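Local coordinates for protein SmhB (Serratia marcescens, PDB 6ZZ5) that forms the B component of Smh, a tripartite alpha-pore-forming toxin, and is captured here in its soluble form, probably the state that precedes membrane insertion, at residues A14-A19 against Q333-V338; I79-E84 against K114-V119. All coordinates share one frame; numbering follows the deposited sequence.

Contact 1 of 2, residues A14-A19 against Q333-V338; sequences AQSSQA and QQMAGV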
ATOM      1  N   ALA A  14      -8.389   4.109   3.589  1.00 16.43           N
ATOM      2  CA  ALA A  14      -7.016   3.895   4.113  1.00 18.01           C
ATOM      3  C   ALA A  14      -6.393   2.678   3.423  1.00 21.71           C
ATOM      4  O   ALA A  14      -5.229   2.757   3.021  1.00 19.66           O
ATOM      5  CB  ALA A  14      -7.031   3.751   5.613  1.00 18.54           C
ATOM      6  N   GLN A  15      -7.159   1.594   3.215  1.00 15.51           N
ATOM      7  CA  GLN A  15      -6.568   0.371   2.673  1.00 16.57           C
ATOM      8  C   GLN A  15      -6.291   0.578   1.192  1.00 14.52           C
ATOM      9  O   GLN A  15      -5.274   0.110   0.731  1.00 14.09           O
ATOM     10  CB  GLN A  15      -7.476  -0.826   2.803  1.00 18.06           C
ATOM     11  CG  GLN A  15      -6.802  -2.108   2.401  1.00 16.80           C
ATOM     12  CD  GLN A  15      -7.622  -3.345   2.704  1.00 19.38           C
ATOM     13  OE1 GLN A  15      -8.804  -3.448   2.419  1.00 17.23           O
ATOM     14  NE2 GLN A  15      -6.949  -4.349   3.218  1.00 16.66           N
ATOM     15  N   SER A  16      -7.243   1.223   0.476  1.00 14.79           N
ATOM     16  CA  SER A  16      -7.121   1.509  -0.973  1.00 17.91           C
ATOM     17  C   SER A  16      -5.905   2.403  -1.288  1.00 18.55           C
ATOM     18  O   SER A  16      -5.159   2.117  -2.240  1.00 17.09           O
ATOM     19  CB  SER A  16      -8.409   2.091  -1.472  1.00 16.84           C
ATOM     20  OG  SER A  16      -9.395   1.072  -1.323  1.00 23.04           O
ATOM     21  N   SER A  17      -5.703   3.450  -0.520  1.00 16.37           N
ATOM     22  CA  SER A  17      -4.593   4.411  -0.735  1.00 17.29           C
ATOM     23  C   SER A  17      -3.276   3.693  -0.407  1.00 20.21           C
ATOM     24  O   SER A  17      -2.359   3.737  -1.235  1.00 18.24           O
ATOM     25  CB  SER A  17      -4.782   5.664   0.091  1.00 16.37           C
ATOM     26  OG  SER A  17      -4.982   5.351   1.431  1.00 23.82           O
ATOM     27  N   GLN A  18      -3.247   2.947   0.693  1.00 19.80           N
ATOM     28  CA  GLN A  18      -2.019   2.198   1.074  1.00 17.87           C
ATOM     29  C   GLN A  18      -1.695   1.140   0.024  1.00 17.78           C
ATOM     30  O   GLN A  18      -0.503   0.959  -0.283  1.00 16.65           O
ATOM     31  CB  GLN A  18      -2.126   1.591   2.469  1.00 16.94           C
ATOM     32  CG  GLN A  18      -0.768   1.201   3.035  1.00 17.46           C
ATOM     33  CD  GLN A  18      -0.310  -0.141   2.525  1.00 16.89           C
ATOM     34  OE1 GLN A  18      -1.112  -1.032   2.225  1.00 16.69           O
ATOM     35  NE2 GLN A  18       1.009  -0.314   2.461  1.00 13.64           N
ATOM     36  N   ALA A  19      -2.704   0.453  -0.509  1.00 16.50           N
ATOM     37  CA  ALA A  19      -2.523  -0.615  -1.491  1.00 15.88           C
ATOM     38  C   ALA A  19      -1.797  -0.062  -2.734  1.00 17.94           C
ATOM     39  O   ALA A  19      -0.967  -0.775  -3.290  1.00 14.73           O
ATOM     40  CB  ALA A  19      -3.826  -1.280  -1.816  1.00 17.36           C
ATOM     41  N   GLN A 333     -11.967   3.032 -10.117  1.00 17.85           N
ATOM     42  CA  GLN A 333     -11.443   3.739 -11.312  1.00 20.56           C
ATOM     43  C   GLN A 333      -9.982   4.141 -11.072  1.00 19.19           C
ATOM     44  O   GLN A 333      -9.128   3.951 -11.944  1.00 21.03           O
ATOM     45  CB  GLN A 333     -12.266   4.997 -11.620  1.00 22.95           C
ATOM     46  CG  GLN A 333     -13.637   4.740 -12.232  1.00 35.82           C
ATOM     47  CD  GLN A 333     -14.300   6.067 -12.540  1.00 36.52           C
ATOM     48  OE1 GLN A 333     -14.417   6.936 -11.678  1.00 51.64           O
ATOM     49  NE2 GLN A 333     -14.650   6.266 -13.792  1.00 41.47           N
ATOM     50  N   GLN A 334      -9.689   4.718  -9.924  1.00 19.63           N
ATOM     51  CA  GLN A 334      -8.289   5.128  -9.593  1.00 21.94           C
ATOM     52  C   GLN A 334      -7.347   3.928  -9.575  1.00 19.79           C
ATOM     53  O   GLN A 334      -6.249   4.053 -10.056  1.00 22.12           O
ATOM     54  CB  GLN A 334      -8.206   5.783  -8.226  1.00 22.15           C
ATOM     55  CG  GLN A 334      -8.876   7.121  -8.240  1.00 29.26           C
ATOM     56  CD  GLN A 334      -8.026   8.308  -8.603  1.00 28.02           C
ATOM     57  OE1 GLN A 334      -6.854   8.211  -9.002  1.00 31.01           O
ATOM     58  NE2 GLN A 334      -8.691   9.454  -8.507  1.00 28.06           N
ATOM     59  N   MET A 335      -7.770   2.811  -8.989  1.00 20.41           N
ATOM     60  CA  MET A 335      -6.917   1.612  -8.842  1.00 20.05           C
ATOM     61  C   MET A 335      -6.679   0.986 -10.206  1.00 25.32           C
ATOM     62  O   MET A 335      -5.575   0.484 -10.421  1.00 22.00           O
ATOM     63  CB  MET A 335      -7.519   0.631  -7.831  1.00 20.64           C
ATOM     64  CG  MET A 335      -7.501   1.265  -6.448  1.00 24.29           C
ATOM     65  SD  MET A 335      -7.977   0.152  -5.126  1.00 28.98           S
ATOM     66  CE  MET A 335      -6.391  -0.677  -4.943  1.00 28.05           C
ATOM     67  N   ALA A 336      -7.628   1.073 -11.124  1.00 20.43           N
ATOM     68  CA  ALA A 336      -7.451   0.539 -12.485  1.00 21.69           C
ATOM     69  C   ALA A 336      -6.681   1.539 -13.359  1.00 26.07           C
ATOM     70  O   ALA A 336      -6.189   1.152 -14.379  1.00 28.22           O
ATOM     71  CB  ALA A 336      -8.794   0.174 -13.080  1.00 26.31           C
ATOM     72  N   GLY A 337      -6.564   2.797 -12.978  1.00 24.07           N
ATOM     73  CA  GLY A 337      -6.160   3.872 -13.917  1.00 22.25           C
ATOM     74  C   GLY A 337      -4.786   4.437 -13.571  1.00 23.05           C
ATOM     75  O   GLY A 337      -4.436   5.500 -14.099  1.00 24.45           O
ATOM     76  N   VAL A 338      -4.024   3.770 -12.699  1.00 21.57           N
ATOM     77  CA  VAL A 338      -2.645   4.239 -12.338  1.00 23.58           C
ATOM     78  C   VAL A 338      -1.820   4.476 -13.600  1.00 23.29           C
ATOM     79  O   VAL A 338      -1.821   3.631 -14.478  1.00 24.06           O
ATOM     80  CB  VAL A 338      -1.938   3.306 -11.354  1.00 24.18           C
ATOM     81  CG1 VAL A 338      -0.518   3.806 -11.086  1.00 25.64           C
ATOM     82  CG2 VAL A 338      -2.730   3.185 -10.065  1.00 20.73           C
TER

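Contact 2 of 2, residues I79-E84 against K114-V119; sequences IQDYFE and KEYQEV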
ATOM      1  N   ILE A  79     -17.787  -3.907  -0.511  1.00 18.79           N
ATOM      2  CA  ILE A  79     -18.387  -2.744   0.167  1.00 17.58           C
ATOM      3  C   ILE A  79     -19.498  -2.225  -0.745  1.00 18.82           C
ATOM      4  O   ILE A  79     -20.573  -1.929  -0.268  1.00 18.34           O
ATOM      5  CB  ILE A  79     -17.321  -1.681   0.479  1.00 17.71           C
ATOM      6  CG1 ILE A  79     -16.299  -2.258   1.484  1.00 19.79           C
ATOM      7  CG2 ILE A  79     -17.989  -0.419   0.976  1.00 18.89           C
ATOM      8  CD1 ILE A  79     -15.214  -1.320   1.856  1.00 22.49           C
ATOM      9  N   GLN A  80     -19.205  -2.032  -2.029  1.00 16.43           N
ATOM     10  CA  GLN A  80     -20.193  -1.492  -2.967  1.00 16.71           C
ATOM     11  C   GLN A  80     -21.428  -2.402  -2.909  1.00 17.25           C
ATOM     12  O   GLN A  80     -22.551  -1.864  -2.804  1.00 19.63           O
ATOM     13  CB  GLN A  80     -19.634  -1.417  -4.373  1.00 18.23           C
ATOM     14  CG  GLN A  80     -20.555  -0.730  -5.357  1.00 19.53           C
ATOM     15  CD  GLN A  80     -19.878  -0.540  -6.683  1.00 21.64           C
ATOM     16  OE1 GLN A  80     -20.126  -1.312  -7.559  1.00 24.32           O
ATOM     17  NE2 GLN A  80     -18.981   0.429  -6.811  1.00 20.51           N
ATOM     18  N   ASP A  81     -21.236  -3.706  -3.020  1.00 16.96           N
ATOM     19  CA  ASP A  81     -22.384  -4.643  -3.144  0.50 20.12           C
ATOM     20  C   ASP A  81     -23.134  -4.657  -1.809  1.00 19.04           C
ATOM     21  O   ASP A  81     -24.379  -4.705  -1.852  1.00 22.03           O
ATOM     22  CB  ASP A  81     -21.997  -6.050  -3.563  0.50 20.22           C
ATOM     23  CG  ASP A  81     -23.214  -6.974  -3.552  0.50 21.00           C
ATOM     24  OD1 ASP A  81     -24.304  -6.603  -4.127  0.50 22.53           O
ATOM     25  OD2 ASP A  81     -23.111  -7.958  -2.840  0.50 16.59           O
ATOM     26  N   TYR A  82     -22.432  -4.574  -0.687  1.00 17.11           N
ATOM     27  CA  TYR A  82     -23.089  -4.519   0.647  1.00 15.23           C
ATOM     28  C   TYR A  82     -24.024  -3.297   0.705  1.00 18.93           C
ATOM     29  O   TYR A  82     -25.192  -3.435   1.024  1.00 16.50           O
ATOM     30  CB  TYR A  82     -22.133  -4.528   1.854  1.00 20.44           C
ATOM     31  CG  TYR A  82     -22.976  -4.255   3.064  1.00 18.21           C
ATOM     32  CD1 TYR A  82     -23.736  -5.261   3.635  1.00 21.99           C
ATOM     33  CD2 TYR A  82     -23.194  -2.957   3.480  1.00 20.20           C
ATOM     34  CE1 TYR A  82     -24.629  -4.993   4.658  1.00 21.04           C
ATOM     35  CE2 TYR A  82     -24.109  -2.665   4.483  1.00 21.36           C
ATOM     36  CZ  TYR A  82     -24.860  -3.686   5.049  1.00 22.10           C
ATOM     37  OH  TYR A  82     -25.790  -3.401   6.010  1.00 20.63           O
ATOM     38  N   PHE A  83     -23.532  -2.107   0.365  1.00 16.14           N
ATOM     39  CA  PHE A  83     -24.279  -0.858   0.521  1.00 17.75           C
ATOM     40  C   PHE A  83     -25.373  -0.783  -0.546  1.00 16.34           C
ATOM     41  O   PHE A  83     -26.428  -0.196  -0.244  1.00 16.07           O
ATOM     42  CB  PHE A  83     -23.337   0.350   0.632  1.00 20.25           C
ATOM     43  CG  PHE A  83     -22.768   0.469   2.018  1.00 16.59           C
ATOM     44  CD1 PHE A  83     -23.588   0.729   3.107  1.00 19.58           C
ATOM     45  CD2 PHE A  83     -21.425   0.189   2.273  1.00 19.58           C
ATOM     46  CE1 PHE A  83     -23.065   0.799   4.396  1.00 21.09           C
ATOM     47  CE2 PHE A  83     -20.924   0.241   3.567  1.00 18.34           C
ATOM     48  CZ  PHE A  83     -21.737   0.542   4.623  1.00 20.87           C
ATOM     49  N   GLU A  84     -25.168  -1.342  -1.731  1.00 16.23           N
ATOM     50  CA  GLU A  84     -26.263  -1.444  -2.723  1.00 16.46           C
ATOM     51  C   GLU A  84     -27.391  -2.338  -2.150  1.00 17.93           C
ATOM     52  O   GLU A  84     -28.560  -2.035  -2.312  1.00 16.30           O
ATOM     53  CB  GLU A  84     -25.764  -1.951  -4.088  1.00 16.34           C
ATOM     54  CG  GLU A  84     -24.903  -0.960  -4.836  1.00 21.47           C
ATOM     55  CD  GLU A  84     -25.622   0.290  -5.331  1.00 24.60           C
ATOM     56  OE1 GLU A  84     -26.850   0.379  -5.132  1.00 23.50           O
ATOM     57  OE2 GLU A  84     -24.935   1.155  -5.960  1.00 24.28           O
ATOM     58  N   LYS A 114     -21.195 -11.024   6.855  1.00 22.89           N
ATOM     59  CA  LYS A 114     -20.262 -11.993   7.492  1.00 24.58           C
ATOM     60  C   LYS A 114     -19.349 -12.645   6.445  1.00 23.38           C
ATOM     61  O   LYS A 114     -18.180 -12.921   6.762  1.00 21.19           O
ATOM     62  CB  LYS A 114     -21.013 -13.094   8.223  1.00 28.10           C
ATOM     63  CG  LYS A 114     -21.533 -12.684   9.583  1.00 40.59           C
ATOM     64  CD  LYS A 114     -22.209 -13.812  10.329  1.00 61.65           C
ATOM     65  CE  LYS A 114     -23.718 -13.701  10.271  1.00 75.88           C
ATOM     66  NZ  LYS A 114     -24.369 -14.890  10.864  1.00 88.41           N
ATOM     67  N   GLU A 115     -19.861 -12.929   5.254  1.00 17.02           N
ATOM     68  CA  GLU A 115     -19.052 -13.518   4.173  1.00 22.36           C
ATOM     69  C   GLU A 115     -18.011 -12.462   3.764  1.00 26.05           C
ATOM     70  O   GLU A 115     -16.847 -12.812   3.554  1.00 19.81           O
ATOM     71  CB  GLU A 115     -19.999 -13.995   3.078  1.00 23.56           C
ATOM     72  CG  GLU A 115     -19.358 -14.423   1.801  1.00 35.48           C
ATOM     73  CD  GLU A 115     -20.374 -14.608   0.651  1.00 58.73           C
ATOM     74  OE1 GLU A 115     -21.495 -15.167   0.876  1.00 35.89           O
ATOM     75  OE2 GLU A 115     -20.065 -14.170  -0.484  1.00 61.69           O
ATOM     76  N   TYR A 116     -18.388 -11.194   3.657  1.00 18.48           N
ATOM     77  CA  TYR A 116     -17.443 -10.121   3.241  1.00 17.12           C
ATOM     78  C   TYR A 116     -16.410  -9.901   4.354  1.00 20.15           C
ATOM     79  O   TYR A 116     -15.241  -9.655   4.064  1.00 20.62           O
ATOM     80  CB  TYR A 116     -18.180  -8.843   2.851  1.00 20.97           C
ATOM     81  CG  TYR A 116     -19.039  -8.957   1.612  1.00 21.83           C
ATOM     82  CD1 TYR A 116     -18.748  -9.891   0.637  1.00 22.84           C
ATOM     83  CD2 TYR A 116     -20.129  -8.126   1.403  1.00 23.75           C
ATOM     84  CE1 TYR A 116     -19.502 -10.011  -0.522  1.00 28.28           C
ATOM     85  CE2 TYR A 116     -20.902  -8.230   0.234  1.00 27.86           C
ATOM     86  CZ  TYR A 116     -20.555  -9.143  -0.745  1.00 31.89           C
ATOM     87  OH  TYR A 116     -21.304  -9.314  -1.879  1.00 43.88           O
ATOM     88  N   GLN A 117     -16.836  -9.986   5.594  1.00 17.75           N
ATOM     89  CA  GLN A 117     -15.940  -9.891   6.759  1.00 20.27           C
ATOM     90  C   GLN A 117     -14.893 -11.005   6.680  1.00 21.23           C
ATOM     91  O   GLN A 117     -13.714 -10.697   6.895  1.00 20.09           O
ATOM     92  CB  GLN A 117     -16.718  -9.989   8.068  1.00 21.68           C
ATOM     93  CG  GLN A 117     -15.793  -9.878   9.260  1.00 23.02           C
ATOM     94  CD  GLN A 117     -16.562  -9.855  10.552  1.00 30.70           C
ATOM     95  OE1 GLN A 117     -17.774  -9.599  10.583  1.00 29.35           O
ATOM     96  NE2 GLN A 117     -15.835 -10.078  11.629  1.00 26.64           N
ATOM     97  N   GLU A 118     -15.315 -12.232   6.400  1.00 20.57           N
ATOM     98  CA  GLU A 118     -14.396 -13.398   6.304  1.00 21.51           C
ATOM     99  C   GLU A 118     -13.423 -13.177   5.151  1.00 26.14           C
ATOM    100  O   GLU A 118     -12.260 -13.565   5.307  1.00 23.44           O
ATOM    101  CB  GLU A 118     -15.135 -14.727   6.165  1.00 23.32           C
ATOM    102  CG  GLU A 118     -14.223 -15.940   6.295  1.00 30.37           C
ATOM    103  CD  GLU A 118     -13.337 -16.034   7.537  1.00 39.30           C
ATOM    104  OE1 GLU A 118     -13.592 -15.339   8.566  1.00 40.42           O
ATOM    105  OE2 GLU A 118     -12.371 -16.789   7.451  1.00 45.09           O
ATOM    106  N   VAL A 119     -13.858 -12.589   4.032  1.00 20.20           N
ATOM    107  CA  VAL A 119     -12.915 -12.228   2.951  1.00 23.44           C
ATOM    108  C   VAL A 119     -11.856 -11.247   3.522  1.00 19.97           C
ATOM    109  O   VAL A 119     -10.673 -11.433   3.246  1.00 18.72           O
ATOM    110  CB  VAL A 119     -13.617 -11.646   1.718  1.00 21.74           C
ATOM    111  CG1 VAL A 119     -12.579 -11.087   0.764  1.00 20.72           C
ATOM    112  CG2 VAL A 119     -14.517 -12.709   1.084  1.00 26.61           C
TER

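Contact 1 of 2, residues A14-A19 against Q333-V338
The hydroxyl of S16 is hydrogen-bonded to the carbonyl oxygen of M12, one turn back in the same helix, while the thioether of M335 comes up beside it: S16 OG and M335 SD are 4.2 Å apart. With OG set beside the backbone N (chi1 -64°), the hydroxyl can fold back onto its own helix. S16 offers both CB and OG to the sulfur and its carbonyl oxygen to the methyl, all in van der Waals contact. Its CB, like OG, lies 4.2 Å from M335 SD.

M335 alone carries the other side of the contact. Its CB points toward helix 4-30, and the chain runs extended through CG to sulfur (chi2 -172°) before bending at chi3 (81°). That bend turns the methyl along the neighbouring helix, where CE lies 4.1 Å from the carbonyl oxygen of S16 and equally 4.1 Å from CB of A19. The three-residue spacing of S16 and A19 puts both on one flank of their helix, which the end of M335 spans. The two segments bury 102 Å² between them, with the S16 and M335 CA atoms 7.9 Å apart; no hydrogen bond crosses between the segments.

Just beyond M335 the second helix ends. G337 N bonds to Q334 O at 3.2 Å, and the helical conformation is given up at G337 as the chain heads for the short strand 339-340. Helix 44-92 adds V76 beside S16, Y64 beside A19 and Q69 beside M335. M335 thus joins helix 321-336 to helix 4-30 within the long helical bundle, a build consistent with the HBL-type toxins to which the N-terminal part of the chain is related.

Contact 2 of 2, residues I79-E84 against K114-V119
An antiparallel helical hairpin, formed by helices 44-92 and 99-151 of the HBL-family bundle, brings D81 and Y82 against Y116. The tyrosine bridges the gap: its CB points toward helix 44-92, with CG beside the backbone N (chi1 -66°), and its ring reaches across to the partner helix. At the end of that ring, Y116 OH donates a hydrogen bond to D81 OD2. The modelled length, 2.5 Å, is very short, and D81 was deposited in two conformers, so the exact length is doubtful. In the conformer described here OD2 lies at the ring edge, in the ring plane, while the carboxylate is turned steeply against the ring, the two planes being 77° apart.

Nearer its root the ring packs on CB and backbone N of Y82, and Y116 also touches N78, one turn before Y82. Y82 offers only its inner part to Y116. Its CG stands anti to the backbone N (chi1 171°), and the ring leads away from helix 99-151 towards L288 and L292 of helix 252-300, its hydroxyl bonded to Q86 OE1. Within its own helix, Y82 CD2 sits 3.6 Å above the plane of the F83 ring, over its centre. What remains facing helix 99-151 is the root of the side chain, with Y82 CB 4.1 Å from CD2 of Y116 and the backbone Y82 N 4.1 Å from Y116 CE2.

The two contacts lie in one helical bundle, their centres about 18 Å apart and their nearest atoms about 7 Å apart, without touching. Both segments of contact 2 fall in sequence between those of contact 1. Helix 44-92 connects them: it supplies residues 79-84 to contact 2 and, about one turn before I79, packs V76 on S16 of contact 1. M12 is a second link, accepting the hydroxyl bond of S16 and being touched by the I79 side chain. Helix 321-336, which ends at contact 1, also meets I79 and F83 through V324, T328 and L325. A 1,2-ethanediol about 4 Å from the Y82 side chain is probably from the crystallisation liquor.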